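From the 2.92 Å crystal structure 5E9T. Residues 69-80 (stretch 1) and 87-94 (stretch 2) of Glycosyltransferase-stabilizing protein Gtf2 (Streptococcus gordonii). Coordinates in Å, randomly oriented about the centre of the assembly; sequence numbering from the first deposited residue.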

ATOM      1  N   PHE B  69      11.006   2.401  13.488  1.00 24.25           N
ATOM      2  CA  PHE B  69      10.932   0.952  13.269  1.00 24.92           C
ATOM      3  C   PHE B  69      11.196   0.536  11.827  1.00 26.70           C
ATOM      4  O   PHE B  69      11.329  -0.660  11.552  1.00 33.94           O
ATOM      5  N   TRP B  70      11.276   1.486  10.899  1.00 23.69           N
ATOM      6  CA  TRP B  70      11.569   1.115   9.521  1.00 28.09           C
ATOM      7  C   TRP B  70      12.962   0.497   9.426  1.00 28.22           C
ATOM      8  O   TRP B  70      13.883   0.861  10.164  1.00 28.29           O
ATOM      9  N   GLU B  71      13.106  -0.452   8.506  1.00 28.64           N
ATOM     10  CA  GLU B  71      14.246  -1.361   8.467  1.00 27.96           C
ATOM     11  C   GLU B  71      15.230  -0.934   7.383  1.00 25.01           C
ATOM     12  O   GLU B  71      14.869  -0.870   6.203  1.00 31.28           O
ATOM     13  N   ILE B  72      16.470  -0.656   7.786  1.00 21.73           N
ATOM     14  CA  ILE B  72      17.554  -0.351   6.858  1.00 18.83           C
ATOM     15  C   ILE B  72      18.411  -1.596   6.692  1.00 24.44           C
ATOM     16  O   ILE B  72      18.837  -2.203   7.682  1.00 28.24           O
ATOM     17  N   THR B  73      18.653  -1.985   5.440  1.00 28.27           N
ATOM     18  CA  THR B  73      19.561  -3.074   5.103  1.00 30.73           C
ATOM     19  C   THR B  73      20.432  -2.630   3.938  1.00 36.11           C
ATOM     20  O   THR B  73      20.149  -1.629   3.277  1.00 43.92           O
ATOM     21  N   GLY B  74      21.492  -3.383   3.675  1.00 35.20           N
ATOM     22  CA  GLY B  74      22.269  -3.142   2.472  1.00 35.57           C
ATOM     23  C   GLY B  74      23.453  -4.079   2.357  1.00 36.49           C
ATOM     24  O   GLY B  74      23.934  -4.643   3.347  1.00 43.13           O
ATOM     25  N   ASP B  75      23.898  -4.246   1.114  1.00 33.30           N
ATOM     26  CA  ASP B  75      25.106  -4.955   0.722  1.00 38.94           C
ATOM     27  C   ASP B  75      26.232  -3.954   0.425  1.00 44.43           C
ATOM     28  O   ASP B  75      26.164  -2.781   0.815  1.00 35.48           O
ATOM     29  N   HIS B  76      27.294  -4.428  -0.229  1.00 49.76           N
ATOM     30  CA  HIS B  76      28.450  -3.602  -0.549  1.00 48.48           C
ATOM     31  C   HIS B  76      28.224  -2.624  -1.700  1.00 48.65           C
ATOM     32  O   HIS B  76      29.045  -1.716  -1.869  1.00 56.82           O
ATOM     33  N   GLN B  77      27.204  -2.807  -2.547  1.00 45.29           N
ATOM     34  CA  GLN B  77      26.958  -1.824  -3.600  1.00 46.48           C
ATOM     35  C   GLN B  77      25.777  -0.879  -3.376  1.00 37.33           C
ATOM     36  O   GLN B  77      25.681   0.120  -4.098  1.00 34.52           O
ATOM     37  N   VAL B  78      24.912  -1.118  -2.386  1.00 32.97           N
ATOM     38  CA  VAL B  78      23.705  -0.301  -2.231  1.00 27.16           C
ATOM     39  C   VAL B  78      23.016  -0.619  -0.908  1.00 25.58           C
ATOM     40  O   VAL B  78      23.439  -1.524  -0.180  1.00 24.95           O
ATOM     41  N   ALA B  79      21.937   0.102  -0.596  1.00 26.37           N
ATOM     42  CA  ALA B  79      21.183  -0.120   0.631  1.00 27.07           C
ATOM     43  C   ALA B  79      19.707   0.161   0.365  1.00 29.17           C
ATOM     44  O   ALA B  79      19.317   0.555  -0.739  1.00 34.19           O
ATOM     45  N   ARG B  80      18.884  -0.034   1.396  1.00 18.84           N
ATOM     46  CA  ARG B  80      17.439  -0.003   1.238  1.00 23.92           C
ATOM     47  C   ARG B  80      16.785   0.441   2.540  1.00 23.81           C
ATOM     48  O   ARG B  80      17.307   0.189   3.629  1.00 31.21           O
ATOM     49  N   GLU B  87       9.534  -1.957  -0.201  1.00 29.59           N
ATOM     50  CA  GLU B  87      10.613  -1.034  -0.526  1.00 28.91           C
ATOM     51  C   GLU B  87      10.129   0.407  -0.459  1.00 28.29           C
ATOM     52  O   GLU B  87       9.078   0.756  -1.007  1.00 30.45           O
ATOM     53  N   ARG B  88      10.913   1.244   0.208  1.00 24.88           N
ATOM     54  CA  ARG B  88      10.588   2.652   0.392  1.00 28.29           C
ATOM     55  C   ARG B  88      11.667   3.554  -0.188  1.00 30.68           C
ATOM     56  O   ARG B  88      11.352   4.437  -0.993  1.00 30.99           O
ATOM     57  N   ALA B  89      12.916   3.415   0.243  1.00 28.85           N
ATOM     58  CA  ALA B  89      13.995   4.228  -0.292  1.00 29.81           C
ATOM     59  C   ALA B  89      15.135   3.357  -0.807  1.00 30.65           C
ATOM     60  O   ALA B  89      15.272   2.187  -0.439  1.00 40.12           O
ATOM     61  N   ARG B  90      15.947   3.949  -1.677  1.00 25.10           N
ATOM     62  CA  ARG B  90      17.252   3.418  -2.046  1.00 21.22           C
ATOM     63  C   ARG B  90      18.323   4.343  -1.490  1.00 24.15           C
ATOM     64  O   ARG B  90      18.276   5.556  -1.721  1.00 28.02           O
ATOM     65  N   ILE B  91      19.279   3.779  -0.758  1.00 21.29           N
ATOM     66  CA  ILE B  91      20.412   4.536  -0.238  1.00 19.21           C
ATOM     67  C   ILE B  91      21.599   4.293  -1.156  1.00 22.80           C
ATOM     68  O   ILE B  91      22.036   3.148  -1.329  1.00 25.52           O
ATOM     69  N   HIS B  92      22.124   5.366  -1.739  1.00 22.44           N
ATOM     70  CA  HIS B  92      23.209   5.283  -2.702  1.00 19.99           C
ATOM     71  C   HIS B  92      24.529   5.650  -2.044  1.00 24.42           C
ATOM     72  O   HIS B  92      24.601   6.586  -1.242  1.00 25.52           O
ATOM     73  N   TYR B  93      25.573   4.910  -2.401  1.00 29.06           N
ATOM     74  CA  TYR B  93      26.852   4.993  -1.716  1.00 31.95           C
ATOM     75  C   TYR B  93      27.754   6.026  -2.375  1.00 33.00           C
ATOM     76  O   TYR B  93      27.994   5.970  -3.585  1.00 28.76           O
ATOM     77  N   ALA B  94      28.241   6.972  -1.574  1.00 34.21           N
ATOM     78  CA  ALA B  94      29.312   7.847  -2.027  1.00 34.09           C
ATOM     79  C   ALA B  94      30.534   7.008  -2.339  1.00 36.87           C
ATOM     80  O   ALA B  94      30.961   6.192  -1.516  1.00 43.25           O
TER

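Stretch 1 folds back on itself as a hairpin, and its second arm lies antiparallel to stretch 2. A79 and I91 form the hydrogen-bonded pair. I91 N donates to A79 O at 3.2 Å, and A79 N gives a weaker bond to I91 O at 3.1 Å.

A79 and I91 project from the same face of the sheet, with A79 CB 3.6 Å from I91 CB. I91 has chi1 m, while its chi2 of 133° lies between wells. This conformation brings I91 CD1 to 3.8 Å from I72 CG2, on the other arm of the hairpin. I72 is m, t.

Y93 points toward stretch 1 with chi1 m. Its ring reaches along the turn at 75-78, and Y93 CD2 lies 3.4 Å from Q77 C. The small side chain of A79 packs by the phenol end, with A79 CB 4.0 Å from Y93 CZ. Y93 OH lies 3.2 Å from D75 O and 3.1 Å from V78 O; which carbonyl takes its proton is not settled. G74 CA is 4.3 Å from Y93 OH; a CB here would clash with that hydroxyl and with V78 O.

D75 is p and turns its carboxylate back into the turn. D75 OD1 accepts from V78 N at 2.9 Å and, weakly, from Q77 N at 3.0 Å. V78, also p, points away, yet V78 CG2 comes within 3.4 Å of I91 O.

R80 starts with chi1 t and extends along the strand toward E87. E87 CG lies over one face of its guanidinium, and R80 NH2 is 3.3 Å from E87 CB. E87, extended as t, t, also places OE2 3.5 Å from R90 NE, a salt bridge of charges alone.

W70 and R88 point toward each other's stretch, both m at chi1, with W70 CZ3 3.4 Å from R88 CG.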

ATOM      1  CB  PHE B  69       9.575   0.401  13.714  1.00 27.33           C
ATOM      2  CG  PHE B  69       9.307   0.556  15.178  1.00 26.73           C
ATOM      3  CD1 PHE B  69       9.802  -0.364  16.085  1.00 25.40           C
ATOM      4  CD2 PHE B  69       8.554   1.619  15.649  1.00 25.30           C
ATOM      5  CE1 PHE B  69       9.553  -0.225  17.435  1.00 28.40           C
ATOM      6  CE2 PHE B  69       8.303   1.764  16.999  1.00 25.29           C
ATOM      7  CZ  PHE B  69       8.802   0.839  17.893  1.00 27.55           C
ATOM      8  CB  TRP B  70      11.449   2.327   8.592  1.00 27.02           C
ATOM      9  CG  TRP B  70      10.028   2.767   8.347  1.00 22.04           C
ATOM     10  CD1 TRP B  70       8.968   2.634   9.197  1.00 20.32           C
ATOM     11  CD2 TRP B  70       9.514   3.401   7.168  1.00 21.40           C
ATOM     12  NE1 TRP B  70       7.831   3.154   8.623  1.00 17.80           N
ATOM     13  CE2 TRP B  70       8.142   3.629   7.377  1.00 17.38           C
ATOM     14  CE3 TRP B  70      10.085   3.802   5.956  1.00 23.07           C
ATOM     15  CZ2 TRP B  70       7.335   4.237   6.425  1.00 22.44           C
ATOM     16  CZ3 TRP B  70       9.280   4.406   5.014  1.00 22.51           C
ATOM     17  CH2 TRP B  70       7.923   4.615   5.250  1.00 22.11           C
ATOM     18  CB  GLU B  71      13.761  -2.792   8.226  1.00 27.95           C
ATOM     19  CG  GLU B  71      14.826  -3.772   7.775  1.00 34.16           C
ATOM     20  CD  GLU B  71      14.232  -5.071   7.259  1.00 43.98           C
ATOM     21  OE1 GLU B  71      14.908  -6.118   7.356  1.00 44.28           O
ATOM     22  OE2 GLU B  71      13.086  -5.047   6.757  1.00 51.78           O
ATOM     23  CB  ILE B  72      18.408   0.831   7.349  1.00 16.01           C
ATOM     24  CG1 ILE B  72      17.534   1.995   7.815  1.00 15.15           C
ATOM     25  CG2 ILE B  72      19.342   1.296   6.248  1.00 10.60           C
ATOM     26  CD1 ILE B  72      18.334   3.192   8.303  1.00  8.13           C
ATOM     27  CB  THR B  73      18.818  -4.360   4.714  1.00 28.45           C
ATOM     28  OG1 THR B  73      18.302  -4.226   3.385  1.00 23.00           O
ATOM     29  CG2 THR B  73      17.674  -4.642   5.669  1.00 34.77           C
ATOM     30  CB  ASP B  75      24.811  -5.895  -0.456  1.00 38.90           C
ATOM     31  CG  ASP B  75      24.454  -5.159  -1.737  1.00 43.94           C
ATOM     32  OD1 ASP B  75      24.492  -3.910  -1.770  1.00 43.56           O
ATOM     33  OD2 ASP B  75      24.140  -5.850  -2.731  1.00 46.86           O
ATOM     34  CB  HIS B  76      29.656  -4.497  -0.866  1.00 52.76           C
ATOM     35  CG  HIS B  76      29.520  -5.278  -2.137  1.00 61.04           C
ATOM     36  ND1 HIS B  76      28.823  -6.466  -2.211  1.00 70.30           N
ATOM     37  CD2 HIS B  76      30.006  -5.051  -3.381  1.00 64.09           C
ATOM     38  CE1 HIS B  76      28.878  -6.931  -3.447  1.00 74.45           C
ATOM     39  NE2 HIS B  76      29.590  -6.091  -4.176  1.00 71.75           N
ATOM     40  CB  GLN B  77      26.768  -2.532  -4.950  1.00 57.41           C
ATOM     41  CG  GLN B  77      26.071  -3.871  -4.863  1.00 63.37           C
ATOM     42  CD  GLN B  77      25.930  -4.524  -6.220  1.00 72.07           C
ATOM     43  OE1 GLN B  77      26.278  -3.932  -7.243  1.00 73.09           O
ATOM     44  NE2 GLN B  77      25.425  -5.752  -6.237  1.00 80.84           N
ATOM     45  CB  VAL B  78      22.747  -0.514  -3.422  1.00 22.75           C
ATOM     46  CG1 VAL B  78      21.962  -1.807  -3.257  1.00 29.05           C
ATOM     47  CG2 VAL B  78      21.827   0.689  -3.622  1.00 23.64           C
ATOM     48  CB  ALA B  79      21.726   0.740   1.776  1.00 25.51           C
ATOM     49  CB  ARG B  80      16.917  -1.385   0.822  1.00 34.10           C
ATOM     50  CG  ARG B  80      15.413  -1.499   0.630  1.00 46.31           C
ATOM     51  CD  ARG B  80      14.952  -2.897   1.019  1.00 55.47           C
ATOM     52  NE  ARG B  80      13.781  -3.342   0.270  1.00 55.70           N
ATOM     53  CZ  ARG B  80      13.835  -3.841  -0.961  1.00 56.29           C
ATOM     54  NH1 ARG B  80      15.004  -3.947  -1.579  1.00 60.80           N
ATOM     55  NH2 ARG B  80      12.725  -4.229  -1.572  1.00 52.07           N
ATOM     56  CB  GLU B  87      11.181  -1.331  -1.913  1.00 30.15           C
ATOM     57  CG  GLU B  87      12.412  -0.504  -2.252  1.00 35.75           C
ATOM     58  CD  GLU B  87      12.949  -0.798  -3.637  1.00 40.71           C
ATOM     59  OE1 GLU B  87      12.155  -1.230  -4.498  1.00 40.28           O
ATOM     60  OE2 GLU B  87      14.163  -0.599  -3.865  1.00 43.80           O
ATOM     61  CB  ARG B  88      10.328   2.943   1.874  1.00 23.09           C
ATOM     62  CG  ARG B  88       8.990   2.382   2.344  1.00 28.72           C
ATOM     63  CD  ARG B  88       7.865   2.751   1.381  1.00 33.65           C
ATOM     64  NE  ARG B  88       6.546   2.444   1.928  1.00 39.58           N
ATOM     65  CZ  ARG B  88       5.733   1.504   1.457  1.00 40.14           C
ATOM     66  NH1 ARG B  88       6.091   0.767   0.414  1.00 35.92           N
ATOM     67  NH2 ARG B  88       4.556   1.306   2.030  1.00 49.16           N
ATOM     68  CB  ALA B  89      14.525   5.205   0.761  1.00 38.65           C
ATOM     69  CB  ARG B  90      17.409   3.303  -3.563  1.00 16.28           C
ATOM     70  CG  ARG B  90      16.224   2.695  -4.268  1.00 22.64           C
ATOM     71  CD  ARG B  90      16.610   2.177  -5.640  1.00 31.54           C
ATOM     72  NE  ARG B  90      15.471   1.553  -6.304  1.00 39.54           N
ATOM     73  CZ  ARG B  90      14.523   2.231  -6.941  1.00 45.81           C
ATOM     74  NH1 ARG B  90      14.584   3.554  -7.005  1.00 42.08           N
ATOM     75  NH2 ARG B  90      13.516   1.587  -7.516  1.00 50.73           N
ATOM     76  CB  ILE B  91      20.745   4.144   1.208  1.00 13.23           C
ATOM     77  CG1 ILE B  91      19.630   4.581   2.148  1.00 16.81           C
ATOM     78  CG2 ILE B  91      22.072   4.753   1.623  1.00 13.83           C
ATOM     79  CD1 ILE B  91      19.208   3.504   3.098  1.00 23.24           C
ATOM     80  CB  HIS B  92      22.943   6.191  -3.898  1.00 19.74           C
ATOM     81  CG  HIS B  92      21.792   5.741  -4.738  1.00 26.05           C
ATOM     82  ND1 HIS B  92      21.840   4.599  -5.509  1.00 31.07           N
ATOM     83  CD2 HIS B  92      20.559   6.268  -4.920  1.00 34.50           C
ATOM     84  CE1 HIS B  92      20.687   4.445  -6.135  1.00 34.93           C
ATOM     85  NE2 HIS B  92      19.892   5.444  -5.795  1.00 39.92           N
ATOM     86  CB  TYR B  93      27.530   3.626  -1.711  1.00 34.50           C
ATOM     87  CG  TYR B  93      26.886   2.656  -0.755  1.00 36.91           C
ATOM     88  CD1 TYR B  93      26.212   3.114   0.367  1.00 37.07           C
ATOM     89  CD2 TYR B  93      26.948   1.286  -0.971  1.00 34.86           C
ATOM     90  CE1 TYR B  93      25.619   2.237   1.250  1.00 37.21           C
ATOM     91  CE2 TYR B  93      26.362   0.400  -0.090  1.00 32.33           C
ATOM     92  CZ  TYR B  93      25.696   0.882   1.016  1.00 33.93           C
ATOM     93  OH  TYR B  93      25.105   0.010   1.899  1.00 35.98           O
ATOM     94  CB  ALA B  94      29.645   8.886  -0.958  1.00 29.48           C
TER